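NAD-dependent epimerase/dehydratase domain-containing protein (Ruegeria pomeroyi DSS-3, PDB 3IUS) is of unknown function but probably binds NAD or a related dinucleotide through a Rossmann-type domain, as in NAD-dependent epimerases and dehydratases. Local coordinates at residues L8-F11 and G12-Y15; A245-F248 and Y249-N252; V255-D258 and R259-E263. All coordinates share one frame; numbering follows the deposited sequence.

Contact 1 (L8-F11 and G12-Y15); sequences LLSF and GHGY
S10 and H13 show how a strand end can be tied to the loop that leaves it by one short side-chain bridge. The H13 side chain starts at CB, which passes 3.7 Å from S10 OG. With CG anti to the backbone N (chi1 -165°), the imidazole is carried back alongside the last residues of the strand instead of following the chain onward. CG also lies 3.7 Å from S10 OG, but the main meeting is at ND1, which hydrogen-bonds S10 OG over 2.9 Å. The hydroxyl comes in at the ring edge, in the plane of the imidazole. Next round the ring, CE1 stands 4.2 Å from S10 CB. At the far tip NE2 is hydrogen-bonded to S21 OG and S47 OG, so the buried ring is held at both nitrogens and its rotation about CB-CG is restrained.

This is the turn after strand 7-11 of the parallel sheet, leading into helix 15-24. G12, G14 and A17 fit a GxGxxA pattern of Rossmann type, consistent with a glycine-rich loop that in such folds lies beside the dinucleotide phosphates. A formic acid molecule, probably from the crystallisation liquor, is bound near G12.

The backbone bends in two steps. G12 has a positive phi (67°), and H13 then sits at the centre of an inverse gamma turn. F11 turns the other way from S10: its CB touches G12 N at 3.4 Å, while its ring packs toward I69, T71 and P59. G12 N itself is hydrogen-bonded to T34 OG1, and H13 O receives R18 NE.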
loop_
_atom_site.group_PDB
_atom_site.type_symbol
_atom_site.label_atom_id
_atom_site.label_comp_id
_atom_site.label_asym_id
_atom_site.label_seq_id
_atom_site.Cartn_x
_atom_site.Cartn_y
_atom_site.Cartn_z
ATOM N N LEU A 8 2.849 17.367 7.436
ATOM C CA LEU A 8 3.239 16.097 6.855
ATOM C C LEU A 8 3.884 16.288 5.487
ATOM O O LEU A 8 3.310 16.927 4.605
ATOM C CB LEU A 8 2.016 15.186 6.717
ATOM C CG LEU A 8 2.194 13.904 5.898
ATOM C CD1 LEU A 8 2.952 12.856 6.691
ATOM C CD2 LEU A 8 0.841 13.363 5.453
ATOM N N LEU A 9 5.077 15.727 5.320
ATOM C CA LEU A 9 5.731 15.664 4.019
ATOM C C LEU A 9 5.578 14.253 3.452
ATOM O O LEU A 9 5.993 13.270 4.066
ATOM C CB LEU A 9 7.205 16.054 4.130
ATOM C CG LEU A 9 8.075 15.963 2.870
ATOM C CD1 LEU A 9 7.426 16.681 1.692
ATOM C CD2 LEU A 9 9.461 16.515 3.146
ATOM N N SER A 10 4.967 14.162 2.277
ATOM C CA SER A 10 4.607 12.884 1.693
ATOM C C SER A 10 5.371 12.692 0.383
ATOM O O SER A 10 5.097 13.372 -0.608
ATOM C CB SER A 10 3.093 12.864 1.455
ATOM O OG SER A 10 2.669 11.745 0.702
ATOM N N PHE A 11 6.348 11.787 0.391
ATOM C CA PHE A 11 7.160 11.514 -0.795
ATOM C C PHE A 11 6.433 10.538 -1.702
ATOM O O PHE A 11 6.026 9.458 -1.265
ATOM C CB PHE A 11 8.519 10.924 -0.407
ATOM C CG PHE A 11 9.406 11.876 0.336
ATOM C CD1 PHE A 11 10.267 12.721 -0.350
ATOM C CD2 PHE A 11 9.388 11.919 1.718
ATOM C CE1 PHE A 11 11.092 13.597 0.336
ATOM C CE2 PHE A 11 10.206 12.789 2.409
ATOM C CZ PHE A 11 11.054 13.633 1.718
ATOM N N GLY A 12 6.288 10.901 -2.969
ATOM C CA GLY A 12 5.533 10.080 -3.893
ATOM C C GLY A 12 4.074 10.080 -3.489
ATOM O O GLY A 12 3.465 9.028 -3.297
ATOM N N HIS A 13 3.523 11.281 -3.345
ATOM C CA HIS A 13 2.137 11.479 -2.941
ATOM C C HIS A 13 1.184 10.994 -4.028
ATOM O O HIS A 13 0.716 11.783 -4.848
ATOM C CB HIS A 13 1.897 12.962 -2.685
ATOM C CG HIS A 13 0.631 13.257 -1.943
ATOM N ND1 HIS A 13 0.528 13.145 -0.572
ATOM C CD2 HIS A 13 -0.578 13.687 -2.377
ATOM C CE1 HIS A 13 -0.693 13.481 -0.197
ATOM N NE2 HIS A 13 -1.384 13.815 -1.272
ATOM N N GLY A 14 0.894 9.697 -4.024
ATOM C CA GLY A 14 0.071 9.100 -5.062
ATOM C C GLY A 14 -1.300 8.661 -4.583
ATOM O O GLY A 14 -1.885 9.268 -3.691
ATOM N N TYR A 15 -1.802 7.588 -5.184
ATOM C CA TYR A 15 -3.152 7.098 -4.933
ATOM C C TYR A 15 -3.499 7.004 -3.445
ATOM O O TYR A 15 -4.491 7.581 -2.998
ATOM C CB TYR A 15 -3.355 5.745 -5.624
ATOM C CG TYR A 15 -4.769 5.218 -5.531
ATOM C CD1 TYR A 15 -5.779 5.735 -6.336
ATOM C CD2 TYR A 15 -5.091 4.207 -4.641
ATOM C CE1 TYR A 15 -7.078 5.257 -6.245
ATOM C CE2 TYR A 15 -6.381 3.724 -4.542
ATOM C CZ TYR A 15 -7.370 4.248 -5.345
ATOM O OH TYR A 15 -8.651 3.762 -5.239
#

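Contact 2 (A245-F248 and Y249-N252); sequences ARSF and YSEN
A chi1 of 68° at S250 sets OG between its own backbone N and carbonyl carbon, which turns the hydroxyl back onto S247 O. At Y249 the first torsion (-72°) puts CG anti to the carbonyl carbon, and the ring swings beside the end of the helix. Together these two residues illustrate how a chain leaving a helix can satisfy the carbonyls left behind. S250 OG donates to S247 O over 2.7 Å, approaching from above the carbonyl plane. The same oxygen takes a weak bond from S250 N at 3.4 Å, closing a type I beta turn from S247 to S250. One residue earlier, Y249 N donates to R246 O at 3.0 Å, with an N-H...O angle of 149°.

The tyrosine ring uses its edge. CD2 stands 3.6 Å from A245 O, which lies in the plane of the ring, so the carbonyl faces ring hydrogens and not the pi cloud. A245 O also receives a weak bond from F248 N. Farther along the loop, a water donates to E251 O at 3.1 Å; its link to F248 O is too short to be trusted. E251 N is buried here without a hydrogen-bonding partner in the model, whereas the E251 carboxylate is held through OE2 by T124 OG1.

The contact lies at the surface, where helix 243-247 gives way to the loop before strand 254-255. Y249 meets F180 edge-to-face and hands its carbonyl to K175 NZ, while the N252 backbone bonds with H110 and G112, just ahead of strand 114-115, the parallel partner of strand 254-255.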
loop_
_atom_site.group_PDB
_atom_site.type_symbol
_atom_site.label_atom_id
_atom_site.label_comp_id
_atom_site.label_asym_id
_atom_site.label_seq_id
_atom_site.Cartn_x
_atom_site.Cartn_y
_atom_site.Cartn_z
ATOM N N ALA A 245 4.226 -11.327 -14.736
ATOM C CA ALA A 245 2.902 -11.834 -14.406
ATOM C C ALA A 245 3.006 -13.155 -13.652
ATOM O O ALA A 245 2.290 -13.387 -12.676
ATOM C CB ALA A 245 2.063 -12.002 -15.676
ATOM N N ARG A 246 3.911 -14.015 -14.106
ATOM C CA ARG A 246 4.100 -15.324 -13.496
ATOM C C ARG A 246 4.628 -15.200 -12.070
ATOM O O ARG A 246 4.297 -16.011 -11.207
ATOM C CB ARG A 246 5.067 -16.163 -14.334
ATOM C CG ARG A 246 5.543 -17.439 -13.658
ATOM C CD ARG A 246 6.507 -18.203 -14.550
ATOM N NE ARG A 246 5.923 -18.463 -15.863
ATOM C CZ ARG A 246 5.190 -19.534 -16.154
ATOM N NH1 ARG A 246 4.956 -20.450 -15.222
ATOM N NH2 ARG A 246 4.694 -19.689 -17.376
ATOM N N SER A 247 5.442 -14.177 -11.831
ATOM C CA SER A 247 6.088 -13.997 -10.534
ATOM C C SER A 247 5.076 -13.773 -9.413
ATOM O O SER A 247 5.373 -14.014 -8.240
ATOM C CB SER A 247 7.083 -12.834 -10.585
ATOM O OG SER A 247 7.907 -12.816 -9.431
ATOM N N PHE A 248 3.883 -13.311 -9.771
ATOM C CA PHE A 248 2.856 -13.043 -8.766
ATOM C C PHE A 248 2.167 -14.317 -8.292
ATOM O O PHE A 248 1.540 -14.339 -7.232
ATOM C CB PHE A 248 1.826 -12.042 -9.291
ATOM C CG PHE A 248 2.380 -10.666 -9.504
ATOM C CD1 PHE A 248 3.004 -9.990 -8.465
ATOM C CD2 PHE A 248 2.276 -10.046 -10.736
ATOM C CE1 PHE A 248 3.518 -8.721 -8.653
ATOM C CE2 PHE A 248 2.787 -8.775 -10.931
ATOM C CZ PHE A 248 3.408 -8.112 -9.888
ATOM N N TYR A 249 2.292 -15.375 -9.083
ATOM C CA TYR A 249 1.698 -16.659 -8.747
ATOM C C TYR A 249 2.750 -17.629 -8.224
ATOM O O TYR A 249 2.521 -18.838 -8.179
ATOM C CB TYR A 249 0.995 -17.253 -9.973
ATOM C CG TYR A 249 -0.290 -16.552 -10.350
ATOM C CD1 TYR A 249 -1.517 -16.991 -9.861
ATOM C CD2 TYR A 249 -0.282 -15.449 -11.195
ATOM C CE1 TYR A 249 -2.696 -16.351 -10.203
ATOM C CE2 TYR A 249 -1.458 -14.804 -11.544
ATOM C CZ TYR A 249 -2.660 -15.257 -11.043
ATOM O OH TYR A 249 -3.828 -14.618 -11.389
ATOM N N SER A 250 3.903 -17.098 -7.827
ATOM C CA SER A 250 5.009 -17.935 -7.372
ATOM C C SER A 250 5.150 -17.920 -5.855
ATOM O O SER A 250 6.000 -18.608 -5.303
ATOM C CB SER A 250 6.327 -17.486 -8.007
ATOM O OG SER A 250 6.716 -16.215 -7.516
ATOM N N GLU A 251 4.318 -17.127 -5.191
ATOM C CA GLU A 251 4.336 -17.046 -3.737
ATOM C C GLU A 251 2.908 -17.084 -3.225
ATOM O O GLU A 251 2.043 -16.381 -3.738
ATOM C CB GLU A 251 4.991 -15.745 -3.271
ATOM C CG GLU A 251 6.468 -15.635 -3.573
ATOM C CD GLU A 251 7.073 -14.353 -3.037
ATOM O OE1 GLU A 251 6.349 -13.338 -2.956
ATOM O OE2 GLU A 251 8.274 -14.361 -2.694
ATOM N N ASN A 252 2.665 -17.890 -2.200
ATOM C CA ASN A 252 1.332 -17.982 -1.629
ATOM C C ASN A 252 1.386 -17.941 -0.108
ATOM O O ASN A 252 2.066 -18.752 0.500
ATOM C CB ASN A 252 0.651 -19.263 -2.100
ATOM C CG ASN A 252 -0.835 -19.258 -1.843
ATOM O OD1 ASN A 252 -1.498 -18.226 -1.977
ATOM N ND2 ASN A 252 -1.368 -20.404 -1.455
HETATM O O HOH W 1 2.832 -13.788 -5.262
#

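Contact 3 (V255-D258 and R259-E263); sequences VRND and RIKEE
K261 NZ donates to N257 OD1 over 2.9 Å, tilted 33° from the carbonyl plane of the amide. The lysine reaches it because CG lies anti to its own carbonyl carbon (chi1 -66°) and the chain beyond is extended, so the methylenes run back across N257: CG lies 3.6 Å from N257 O and CE 3.3 Å from OD1. I260 CG1 also approaches the same N257 O, at 3.1 Å, and its CD1 comes up to N257 CB. A water accepts from K261 NZ and lies very close to D258 OD1, so that it probably bridges the two opposite charges, though the short leg is doubtful.

The backbone illustrates the start of a short helix, 258-262, straight after a loop. D258 O accepts E262 N at 2.8 Å in an almost linear bond (172°), the alpha-helical step of four residues, and a weaker one from K261 N. That step also sets the side chains of D258 and E262 next to each other, with like-charged OD1 and OE2 4.4 Å apart.

One shell farther out, D210 OD1 forms a salt bridge with K261 NZ and accepts N257 ND2, so one carboxylate oxygen positions both members of the bridge; C208 O takes ND2 as well. In the conformer given here, R259 NE forms a salt bridge with E117 OE1, and I260 packs on Y205 of strand 204-207, an element of the large parallel sheet.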
loop_
_atom_site.group_PDB
_atom_site.type_symbol
_atom_site.label_atom_id
_atom_site.label_comp_id
_atom_site.label_asym_id
_atom_site.label_seq_id
_atom_site.Cartn_x
_atom_site.Cartn_y
_atom_site.Cartn_z
ATOM N N VAL A 255 -2.091 -13.480 5.321
ATOM C CA VAL A 255 -1.471 -12.497 6.203
ATOM C C VAL A 255 -2.414 -12.074 7.318
ATOM O O VAL A 255 -3.543 -11.656 7.056
ATOM C CB VAL A 255 -1.029 -11.241 5.413
ATOM C CG1 VAL A 255 -0.283 -10.273 6.327
ATOM C CG2 VAL A 255 -0.169 -11.643 4.204
ATOM N N ARG A 256 -1.931 -12.159 8.559
ATOM C CA ARG A 256 -2.687 -11.742 9.738
ATOM C C ARG A 256 -2.698 -10.218 9.852
ATOM O O ARG A 256 -1.695 -9.561 9.572
ATOM C CB ARG A 256 -2.074 -12.326 11.024
ATOM C CG ARG A 256 -2.080 -13.846 11.149
ATOM C CD ARG A 256 -3.488 -14.420 11.319
ATOM N NE ARG A 256 -3.446 -15.866 11.552
ATOM C CZ ARG A 256 -4.479 -16.691 11.389
ATOM N NH1 ARG A 256 -5.651 -16.220 10.998
ATOM N NH2 ARG A 256 -4.340 -17.990 11.628
ATOM N N ASN A 257 -3.829 -9.669 10.274
ATOM C CA ASN A 257 -3.991 -8.226 10.435
ATOM C C ASN A 257 -4.420 -7.866 11.856
ATOM O O ASN A 257 -5.117 -6.875 12.066
ATOM C CB ASN A 257 -5.021 -7.688 9.430
ATOM C CG ASN A 257 -6.401 -8.291 9.632
ATOM O OD1 ASN A 257 -6.648 -8.981 10.622
ATOM N ND2 ASN A 257 -7.306 -8.051 8.675
ATOM N N ASP A 258 -3.994 -8.671 12.826
ATOM C CA ASP A 258 -4.403 -8.495 14.222
ATOM C C ASP A 258 -3.840 -7.227 14.855
ATOM O O ASP A 258 -4.528 -6.538 15.615
ATOM C CB ASP A 258 -3.983 -9.717 15.060
ATOM C CG ASP A 258 -4.479 -11.030 14.473
ATOM O OD1 ASP A 258 -5.669 -11.112 14.120
ATOM O OD2 ASP A 258 -3.681 -11.979 14.374
ATOM N N ARG A 259 -2.590 -6.921 14.530
ATOM C CA ARG A 259 -1.886 -5.797 15.133
ATOM C C ARG A 259 -2.604 -4.458 14.927
ATOM O O ARG A 259 -2.736 -3.664 15.856
ATOM C CB ARG A 259 -0.459 -5.735 14.593
ATOM C CG ARG A 259 0.553 -5.229 15.601
ATOM C CD ARG A 259 1.916 -5.863 15.384
ATOM N NE ARG A 259 1.825 -7.313 15.253
ATOM C CZ ARG A 259 2.793 -8.161 15.587
ATOM N NH1 ARG A 259 2.613 -9.465 15.424
ATOM N NH2 ARG A 259 3.932 -7.708 16.094
ATOM N N ILE A 260 -3.069 -4.205 13.704
ATOM C CA ILE A 260 -3.728 -2.929 13.435
ATOM C C ILE A 260 -5.038 -2.827 14.214
ATOM O O ILE A 260 -5.468 -1.735 14.581
ATOM C CB ILE A 260 -3.988 -2.696 11.927
ATOM C CG1 ILE A 260 -4.823 -3.836 11.357
ATOM C CG2 ILE A 260 -2.661 -2.507 11.171
ATOM C CD1 ILE A 260 -5.239 -3.646 9.894
ATOM N N LYS A 261 -5.664 -3.971 14.474
ATOM C CA LYS A 261 -6.928 -3.996 15.198
ATOM C C LYS A 261 -6.679 -3.817 16.696
ATOM O O LYS A 261 -7.247 -2.932 17.325
ATOM C CB LYS A 261 -7.666 -5.308 14.941
ATOM C CG LYS A 261 -8.143 -5.495 13.499
ATOM C CD LYS A 261 -8.667 -6.904 13.311
ATOM C CE LYS A 261 -9.120 -7.189 11.875
ATOM N NZ LYS A 261 -9.319 -8.652 11.709
ATOM N N GLU A 262 -5.811 -4.656 17.246
ATOM C CA GLU A 262 -5.599 -4.717 18.691
ATOM C C GLU A 262 -4.746 -3.586 19.240
ATOM O O GLU A 262 -4.951 -3.137 20.372
ATOM C CB GLU A 262 -4.974 -6.063 19.070
ATOM C CG GLU A 262 -5.902 -7.250 18.874
ATOM C CD GLU A 262 -5.188 -8.578 19.053
ATOM O OE1 GLU A 262 -4.400 -8.708 20.010
ATOM O OE2 GLU A 262 -5.407 -9.487 18.231
ATOM N N GLU A 263 -3.779 -3.131 18.451
ATOM C CA GLU A 263 -2.868 -2.095 18.917
ATOM C C GLU A 263 -3.327 -0.703 18.493
ATOM O O GLU A 263 -3.238 0.238 19.273
ATOM C CB GLU A 263 -1.436 -2.368 18.441
ATOM C CG GLU A 263 -0.860 -3.685 18.952
ATOM C CD GLU A 263 0.621 -3.852 18.641
ATOM O OE1 GLU A 263 1.231 -2.916 18.082
ATOM O OE2 GLU A 263 1.177 -4.928 18.956
HETATM O O HOH W 2 -8.040 -10.361 13.626
#

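Overall arrangement
The three contacts follow one another along the chain, each closing before the next opens, and each sits where regular structure meets a loop. Contact 1 ends strand 7-11 in the Rossmann-type sheet; more than 200 residues later, contact 2 comes just before the short strand 254-255, and contact 3 starts at its last residue. Contact 1 lies about 28 Å from contact 2 and about 24 Å from contact 3, centre to centre, and on the opposite side of the chain's centre from contact 2. Contacts 2 and 3 are about 25 Å apart by centres although close in sequence. Strand 204-207, beside contact 3, belongs to the same sheet as strand 7-11, so the late chain returns to the probable nucleotide-binding domain.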